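Local coordinates for protein glucanase (Clostridium thermocellum, PDB 5GXX) that probably hydrolyses beta-1,4-glucan chains of cellulose as a family 9 endoglucanase of the cellulosome, with a calcium-binding catalytic domain joined to a cellulose-binding domain, at residues A51-K56 and A116-W121; G123-I128 and H363-G368. The protein carries 1 engineered substitution. All blocks are in the same frame, centred on the assembly; numbering follows the deposited sequence.

How the contacts relate
Contact 1 and contact 2 sit side by side in the catalytic domain, their centres 10 Å apart, and the short 364-367 helix ties them together. R364 reaches back from contact 2 into both segments of contact 1: its NE lies 2.8 Å from W121 O and its NH1 2.8 Å from G52 O, both probable hydrogen bonds. H54 makes the return connection, its NE2 hydrogen-bonded to T365 OG1 and its CE1 packed 3.1 Å from G123 O. The side chain of H119 in contact 1 comes within about 3 Å of a bound Tris, which may mark a pocket; contact 2 is likewise buried and joined to contact 1 through R364 and H54.

Contact 1 of 2, residues A51-K56 and A116-W121; sequences AGDHVK and AADHKW
In the AGDHVK loop, part of the family 9 signature sequence that in relatives helps to form the active site, D53 and H54 bond to the C-terminal part of the short helix 115-120. H119 NE2 donates to D53 OD2 over 2.7 Å in a nearly straight bond. The carboxylate oxygen lies close to the imidazole plane and is met on its anti side, while carboxylate and ring planes stand 48° apart. The other oxygen, D53 OD1, takes A51 N at 2.9 Å. A chi1 of 62°, with CG between the backbone N and the carbonyl carbon, places the D53 carboxylate, and a chi2 of -11° sets its rotation, with OD1 turned to A51 N and OD2 to H119.

D118 works beside this pair. Its OD1 receives H54 N at 2.9 Å on the syn side, somewhat out of the carboxylate plane, and V55 CG2 packs against D118 CB at 3.5 Å. The H54 ring is held separately: ND1 shares a water with D118 O, NE2 goes to T365, and Y49 meets the ring edge-to-face.

Bonds on both oxygens of D53, one from its own loop and one from the helix, probably limit rotation of the carboxylate; H119 also lies beside the bound Tris.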
ATOM      1  N   ALA A  51     -13.404 -25.910  19.351  1.00 11.86           N
ATOM      2  CA  ALA A  51     -13.906 -24.831  20.184  1.00 10.72           C
ATOM      3  C   ALA A  51     -14.517 -23.802  19.239  1.00 11.04           C
ATOM      4  O   ALA A  51     -15.327 -24.188  18.393  1.00 11.36           O
ATOM      5  CB  ALA A  51     -12.818 -24.248  21.088  1.00 10.65           C
ATOM      6  N   GLY A  52     -14.179 -22.524  19.371  1.00 11.48           N
ATOM      7  CA  GLY A  52     -14.644 -21.525  18.404  1.00 12.11           C
ATOM      8  C   GLY A  52     -13.679 -21.355  17.249  1.00 12.57           C
ATOM      9  O   GLY A  52     -13.758 -20.380  16.502  1.00 11.93           O
ATOM     10  N   ASP A  53     -12.827 -22.372  17.110  1.00 12.48           N
ATOM     11  CA  ASP A  53     -11.797 -22.472  16.088  1.00 13.41           C
ATOM     12  C   ASP A  53     -12.119 -23.595  15.116  1.00 13.52           C
ATOM     13  O   ASP A  53     -13.221 -24.138  15.099  1.00 14.22           O
ATOM     14  CB  ASP A  53     -10.430 -22.712  16.749  1.00 13.34           C
ATOM     15  CG  ASP A  53     -10.361 -24.013  17.528  1.00 14.26           C
ATOM     16  OD1 ASP A  53     -11.436 -24.625  17.728  1.00 13.28           O
ATOM     17  OD2 ASP A  53      -9.233 -24.433  17.912  1.00 13.58           O
ATOM     18  N   HIS A  54     -11.145 -23.966  14.294  1.00 12.29           N
ATOM     19  CA  HIS A  54     -11.397 -24.999  13.303  1.00 12.42           C
ATOM     20  C   HIS A  54     -10.373 -26.139  13.317  1.00 12.72           C
ATOM     21  O   HIS A  54     -10.245 -26.903  12.360  1.00 13.96           O
ATOM     22  CB  HIS A  54     -11.592 -24.380  11.909  1.00 13.19           C
ATOM     23  CG  HIS A  54     -12.692 -23.365  11.878  1.00 13.27           C
ATOM     24  ND1 HIS A  54     -12.469 -22.009  11.808  1.00 13.66           N
ATOM     25  CD2 HIS A  54     -14.032 -23.518  12.012  1.00 13.89           C
ATOM     26  CE1 HIS A  54     -13.624 -21.368  11.861  1.00 15.40           C
ATOM     27  NE2 HIS A  54     -14.588 -22.262  11.990  1.00 13.35           N
ATOM     28  N   VAL A  55      -9.659 -26.277  14.425  1.00 13.34           N
ATOM     29  CA  VAL A  55      -8.736 -27.389  14.590  1.00 13.68           C
ATOM     30  C   VAL A  55      -9.487 -28.629  15.059  1.00 14.01           C
ATOM     31  O   VAL A  55     -10.419 -28.520  15.858  1.00 13.81           O
ATOM     32  CB  VAL A  55      -7.632 -27.049  15.608  1.00 13.50           C
ATOM     33  CG1 VAL A  55      -6.603 -28.193  15.699  1.00 14.94           C
ATOM     34  CG2 VAL A  55      -6.928 -25.763  15.219  1.00 14.71           C
ATOM     35  N   LYS A  56      -9.085 -29.798  14.563  1.00 13.33           N
ATOM     36  CA  LYS A  56      -9.524 -31.075  15.111  1.00 13.02           C
ATOM     37  C   LYS A  56      -8.404 -31.560  16.039  1.00 14.39           C
ATOM     38  O   LYS A  56      -7.325 -31.995  15.610  1.00 13.67           O
ATOM     39  CB  LYS A  56      -9.895 -32.067  13.993  1.00 13.14           C
ATOM     40  CG  LYS A  56     -10.896 -31.538  12.971  1.00 13.81           C
ATOM     41  CD  LYS A  56     -11.212 -32.612  11.932  1.00 13.92           C
ATOM     42  CE  LYS A  56     -11.963 -32.031  10.769  1.00 15.57           C
ATOM     43  NZ  LYS A  56     -12.206 -33.108   9.778  1.00 15.24           N
ATOM     44  N   ALA A 116      -1.704 -22.496  15.796  1.00 17.78           N
ATOM     45  CA  ALA A 116      -1.337 -21.097  15.633  1.00 17.45           C
ATOM     46  C   ALA A 116      -1.868 -20.468  14.349  1.00 17.18           C
ATOM     47  O   ALA A 116      -2.408 -19.357  14.379  1.00 16.82           O
ATOM     48  CB  ALA A 116       0.173 -20.930  15.716  1.00 17.92           C
ATOM     49  N   ALA A 117      -1.717 -21.187  13.242  1.00 16.85           N
ATOM     50  CA  ALA A 117      -2.266 -20.751  11.960  1.00 16.65           C
ATOM     51  C   ALA A 117      -3.788 -20.607  12.004  1.00 16.43           C
ATOM     52  O   ALA A 117      -4.330 -19.597  11.554  1.00 16.65           O
ATOM     53  CB  ALA A 117      -1.851 -21.714  10.841  1.00 17.92           C
ATOM     54  N   ASP A 118      -4.465 -21.607  12.562  1.00 14.69           N
ATOM     55  CA  ASP A 118      -5.926 -21.574  12.672  1.00 14.76           C
ATOM     56  C   ASP A 118      -6.411 -20.367  13.494  1.00 14.38           C
ATOM     57  O   ASP A 118      -7.314 -19.630  13.082  1.00 15.38           O
ATOM     58  CB  ASP A 118      -6.413 -22.914  13.245  1.00 14.82           C
ATOM     59  CG  ASP A 118      -7.921 -23.091  13.153  1.00 16.29           C
ATOM     60  OD1 ASP A 118      -8.630 -22.535  14.031  1.00 13.84           O
ATOM     61  OD2 ASP A 118      -8.364 -23.769  12.199  1.00 15.72           O
ATOM     62  N   HIS A 119      -5.818 -20.168  14.665  1.00 14.83           N
ATOM     63  CA  HIS A 119      -6.282 -19.160  15.609  1.00 14.92           C
ATOM     64  C   HIS A 119      -5.991 -17.738  15.172  1.00 15.80           C
ATOM     65  O   HIS A 119      -6.677 -16.806  15.589  1.00 16.14           O
ATOM     66  CB  HIS A 119      -5.687 -19.452  16.990  1.00 14.84           C
ATOM     67  CG  HIS A 119      -6.235 -20.704  17.596  1.00 14.80           C
ATOM     68  ND1 HIS A 119      -5.916 -21.112  18.871  1.00 17.54           N
ATOM     69  CD2 HIS A 119      -7.094 -21.626  17.102  1.00 15.33           C
ATOM     70  CE1 HIS A 119      -6.550 -22.242  19.137  1.00 17.48           C
ATOM     71  NE2 HIS A 119      -7.279 -22.568  18.085  1.00 17.25           N
ATOM     72  N   LYS A 120      -5.019 -17.571  14.280  1.00 15.65           N
ATOM     73  CA  LYS A 120      -4.677 -16.224  13.834  1.00 17.58           C
ATOM     74  C   LYS A 120      -5.766 -15.599  12.958  1.00 17.49           C
ATOM     75  O   LYS A 120      -5.841 -14.376  12.819  1.00 18.95           O
ATOM     76  CB  LYS A 120      -3.346 -16.285  13.089  1.00 19.76           C
ATOM     77  CG  LYS A 120      -2.622 -14.970  12.978  1.00 24.93           C
ATOM     78  CD  LYS A 120      -1.272 -15.209  12.300  1.00 29.89           C
ATOM     79  CE  LYS A 120      -0.764 -13.965  11.583  1.00 34.60           C
ATOM     80  NZ  LYS A 120      -0.917 -12.734  12.415  1.00 37.38           N
ATOM     81  N   TRP A 121      -6.639 -16.438  12.403  1.00 16.08           N
ATOM     82  CA  TRP A 121      -7.654 -15.994  11.450  1.00 15.58           C
ATOM     83  C   TRP A 121      -9.038 -16.141  12.076  1.00 15.38           C
ATOM     84  O   TRP A 121      -9.310 -17.135  12.753  1.00 15.71           O
ATOM     85  CB  TRP A 121      -7.563 -16.827  10.168  1.00 15.31           C
ATOM     86  CG  TRP A 121      -8.605 -16.518   9.125  1.00 15.88           C
ATOM     87  CD1 TRP A 121      -8.619 -15.461   8.261  1.00 15.45           C
ATOM     88  CD2 TRP A 121      -9.780 -17.286   8.843  1.00 15.35           C
ATOM     89  NE1 TRP A 121      -9.729 -15.529   7.447  1.00 16.48           N
ATOM     90  CE2 TRP A 121     -10.461 -16.637   7.787  1.00 16.48           C
ATOM     91  CE3 TRP A 121     -10.324 -18.460   9.384  1.00 17.09           C
ATOM     92  CZ2 TRP A 121     -11.657 -17.123   7.250  1.00 15.26           C
ATOM     93  CZ3 TRP A 121     -11.510 -18.942   8.848  1.00 15.97           C
ATOM     94  CH2 TRP A 121     -12.159 -18.276   7.789  1.00 15.92           C
TER
HETATM   95  O   HOH W   1     -10.056 -20.596  12.608  1.00 16.74           O

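Contact 2 of 2, residues G123-I128 and H363-G368; sequences GSAEVI and HRTAHG
T365 has more of its surface buried here than any other residue, and its hydroxyl is the point where the two segments bond directly. A125 N donates to T365 OG1 over 2.9 Å at 157°, and the same oxygen has a second partner in contact 1, so one small buried group serves two neighbours. The torsion that sets OG1 anti to the carbonyl carbon (chi1 -60°) turns the hydroxyl to the 123-128 loop and puts it 3.5 Å from S124 CA. The methyl branch, CG2, meets the same loop farther on, 3.9 Å from E126 OE1, the two side chains meeting at about a right angle; the other oxygen of E126, OE2, is taken by G36 N and by a salt bridge to R35.

G123 is the second large contributor. Having no side chain, it offers its flat, fully extended backbone to the aliphatic part of R364, and R364 CB presses to 3.2 Å from G123 O. The packing covers G123 N and G123 O, neither of which has a polar partner in the model. The guanidinium of R364 leads away from the contact, to G52 and to the 116-121 segment, where NH2 also bonds to H119 O.

S124 reaches the helix through water. Its OG bonds to one water that donates to R364 O and to another, 2.6 Å away, that donates to T365 O, so two successive helix carbonyls are bridged to a single hydroxyl.

H363 N-caps the short helix, its ND1 accepting from A366 N. The 123-128 loop that lies against this helix links helix 115-120 to helix 128-131, so the contact brings helix 364-367, from far along the chain, against the loop between those two helices.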
ATOM      1  N   GLY A 123     -12.963 -16.190  11.021  1.00 14.94           N
ATOM      2  CA  GLY A 123     -13.934 -16.295   9.938  1.00 14.58           C
ATOM      3  C   GLY A 123     -14.593 -17.659   9.977  1.00 12.00           C
ATOM      4  O   GLY A 123     -14.271 -18.485  10.832  1.00 13.28           O
ATOM      5  N   SER A 124     -15.508 -17.891   9.041  1.00 12.19           N
ATOM      6  CA  SER A 124     -16.407 -19.038   9.080  1.00 12.74           C
ATOM      7  C   SER A 124     -15.769 -20.300   8.503  1.00 13.49           C
ATOM      8  O   SER A 124     -14.999 -20.243   7.531  1.00 14.36           O
ATOM      9  CB  SER A 124     -17.706 -18.703   8.336  1.00 12.57           C
ATOM     10  OG  SER A 124     -18.387 -17.647   9.008  1.00 13.46           O
ATOM     11  N   ALA A 125     -16.115 -21.435   9.106  1.00 13.19           N
ATOM     12  CA  ALA A 125     -15.602 -22.744   8.721  1.00 12.16           C
ATOM     13  C   ALA A 125     -15.611 -22.985   7.211  1.00 13.13           C
ATOM     14  O   ALA A 125     -14.634 -23.468   6.643  1.00 14.35           O
ATOM     15  CB  ALA A 125     -16.418 -23.849   9.421  1.00 11.93           C
ATOM     16  N   GLU A 126     -16.722 -22.637   6.568  1.00 12.91           N
ATOM     17  CA  GLU A 126     -16.944 -23.009   5.174  1.00 13.74           C
ATOM     18  C   GLU A 126     -16.021 -22.301   4.181  1.00 13.53           C
ATOM     19  O   GLU A 126     -15.920 -22.729   3.022  1.00 15.16           O
ATOM     20  CB  GLU A 126     -18.394 -22.742   4.785  1.00 14.07           C
ATOM     21  CG  GLU A 126     -19.457 -23.586   5.496  1.00 14.84           C
ATOM     22  CD  GLU A 126     -19.796 -23.112   6.903  1.00 13.81           C
ATOM     23  OE1 GLU A 126     -19.334 -22.029   7.346  1.00 12.86           O
ATOM     24  OE2 GLU A 126     -20.531 -23.876   7.586  1.00 14.48           O
ATOM     25  N   VAL A 127     -15.372 -21.227   4.616  1.00 14.15           N
ATOM     26  CA  VAL A 127     -14.499 -20.472   3.711  1.00 14.34           C
ATOM     27  C   VAL A 127     -13.020 -20.530   4.104  1.00 15.24           C
ATOM     28  O   VAL A 127     -12.190 -19.916   3.434  1.00 15.53           O
ATOM     29  CB  VAL A 127     -14.973 -19.001   3.536  1.00 14.65           C
ATOM     30  CG1 VAL A 127     -16.365 -18.980   2.879  1.00 15.44           C
ATOM     31  CG2 VAL A 127     -14.971 -18.269   4.865  1.00 15.25           C
ATOM     32  N   ILE A 128     -12.663 -21.289   5.138  1.00 15.63           N
ATOM     33  CA  ILE A 128     -11.271 -21.286   5.638  1.00 16.58           C
ATOM     34  C   ILE A 128     -10.231 -21.777   4.620  1.00 17.18           C
ATOM     35  O   ILE A 128      -9.068 -21.362   4.672  1.00 16.67           O
ATOM     36  CB  ILE A 128     -11.116 -22.029   7.000  1.00 17.45           C
ATOM     37  CG1 ILE A 128      -9.793 -21.643   7.681  1.00 15.86           C
ATOM     38  CG2 ILE A 128     -11.211 -23.531   6.808  1.00 17.49           C
ATOM     39  CD1 ILE A 128      -9.698 -22.095   9.132  1.00 17.32           C
ATOM     40  N   HIS A 363     -16.657 -17.568  19.241  1.00 10.21           N
ATOM     41  CA  HIS A 363     -16.924 -18.644  18.283  1.00 11.06           C
ATOM     42  C   HIS A 363     -17.050 -18.017  16.899  1.00 11.70           C
ATOM     43  O   HIS A 363     -17.952 -17.209  16.631  1.00 12.00           O
ATOM     44  CB  HIS A 363     -18.204 -19.407  18.671  1.00 10.98           C
ATOM     45  CG  HIS A 363     -18.410 -20.672  17.903  1.00  9.87           C
ATOM     46  ND1 HIS A 363     -18.849 -20.680  16.591  1.00 10.16           N
ATOM     47  CD2 HIS A 363     -18.252 -21.967  18.258  1.00 11.64           C
ATOM     48  CE1 HIS A 363     -18.937 -21.929  16.173  1.00 10.95           C
ATOM     49  NE2 HIS A 363     -18.591 -22.728  17.167  1.00 10.24           N
ATOM     50  N   ARG A 364     -16.113 -18.375  16.027  1.00 10.80           N
ATOM     51  CA  ARG A 364     -15.975 -17.725  14.723  1.00 11.14           C
ATOM     52  C   ARG A 364     -17.178 -17.900  13.802  1.00 11.68           C
ATOM     53  O   ARG A 364     -17.695 -16.936  13.231  1.00 12.90           O
ATOM     54  CB  ARG A 364     -14.734 -18.297  14.033  1.00 11.52           C
ATOM     55  CG  ARG A 364     -13.442 -17.680  14.556  1.00 14.12           C
ATOM     56  CD  ARG A 364     -12.268 -18.579  14.222  1.00 11.48           C
ATOM     57  NE  ARG A 364     -10.972 -18.130  14.741  1.00 13.21           N
ATOM     58  CZ  ARG A 364     -10.535 -18.375  15.973  1.00 13.19           C
ATOM     59  NH1 ARG A 364     -11.283 -19.048  16.841  1.00 12.88           N
ATOM     60  NH2 ARG A 364      -9.347 -17.915  16.364  1.00 14.10           N
ATOM     61  N   THR A 365     -17.628 -19.142  13.682  1.00 11.87           N
ATOM     62  CA  THR A 365     -18.662 -19.420  12.701  1.00 12.24           C
ATOM     63  C   THR A 365     -20.024 -18.967  13.199  1.00 11.38           C
ATOM     64  O   THR A 365     -20.835 -18.507  12.388  1.00 11.99           O
ATOM     65  CB  THR A 365     -18.624 -20.889  12.258  1.00 11.74           C
ATOM     66  OG1 THR A 365     -17.339 -21.156  11.678  1.00 12.27           O
ATOM     67  CG2 THR A 365     -19.672 -21.181  11.181  1.00 12.27           C
ATOM     68  N   ALA A 366     -20.243 -18.986  14.514  1.00 11.18           N
ATOM     69  CA  ALA A 366     -21.506 -18.443  15.026  1.00 12.85           C
ATOM     70  C   ALA A 366     -21.570 -16.925  14.885  1.00 11.49           C
ATOM     71  O   ALA A 366     -22.647 -16.340  14.738  1.00 13.04           O
ATOM     72  CB  ALA A 366     -21.723 -18.839  16.479  1.00 11.45           C
ATOM     73  N   HIS A 367     -20.410 -16.276  14.935  1.00 12.11           N
ATOM     74  CA  HIS A 367     -20.298 -14.833  14.788  1.00 13.14           C
ATOM     75  C   HIS A 367     -20.688 -14.385  13.379  1.00 12.61           C
ATOM     76  O   HIS A 367     -21.549 -13.511  13.230  1.00 14.77           O
ATOM     77  CB  HIS A 367     -18.874 -14.408  15.153  1.00 14.12           C
ATOM     78  CG  HIS A 367     -18.609 -12.944  14.995  1.00 12.00           C
ATOM     79  ND1 HIS A 367     -17.370 -12.454  14.636  1.00 12.86           N
ATOM     80  CD2 HIS A 367     -19.416 -11.864  15.135  1.00 11.18           C
ATOM     81  CE1 HIS A 367     -17.425 -11.134  14.570  1.00 12.48           C
ATOM     82  NE2 HIS A 367     -18.655 -10.753  14.870  1.00 13.70           N
ATOM     83  N   GLY A 368     -20.030 -14.967  12.381  1.00 13.39           N
ATOM     84  CA  GLY A 368     -20.342 -14.658  10.993  1.00 14.10           C
ATOM     85  C   GLY A 368     -19.735 -13.361  10.485  1.00 14.96           C
ATOM     86  O   GLY A 368     -20.434 -12.555   9.879  1.00 15.45           O
TER
HETATM   87  O   HOH W   2     -17.136 -15.730  10.870  1.00 15.08           O
HETATM   88  O   HOH W   3     -20.877 -18.146   9.688  1.00 15.13           O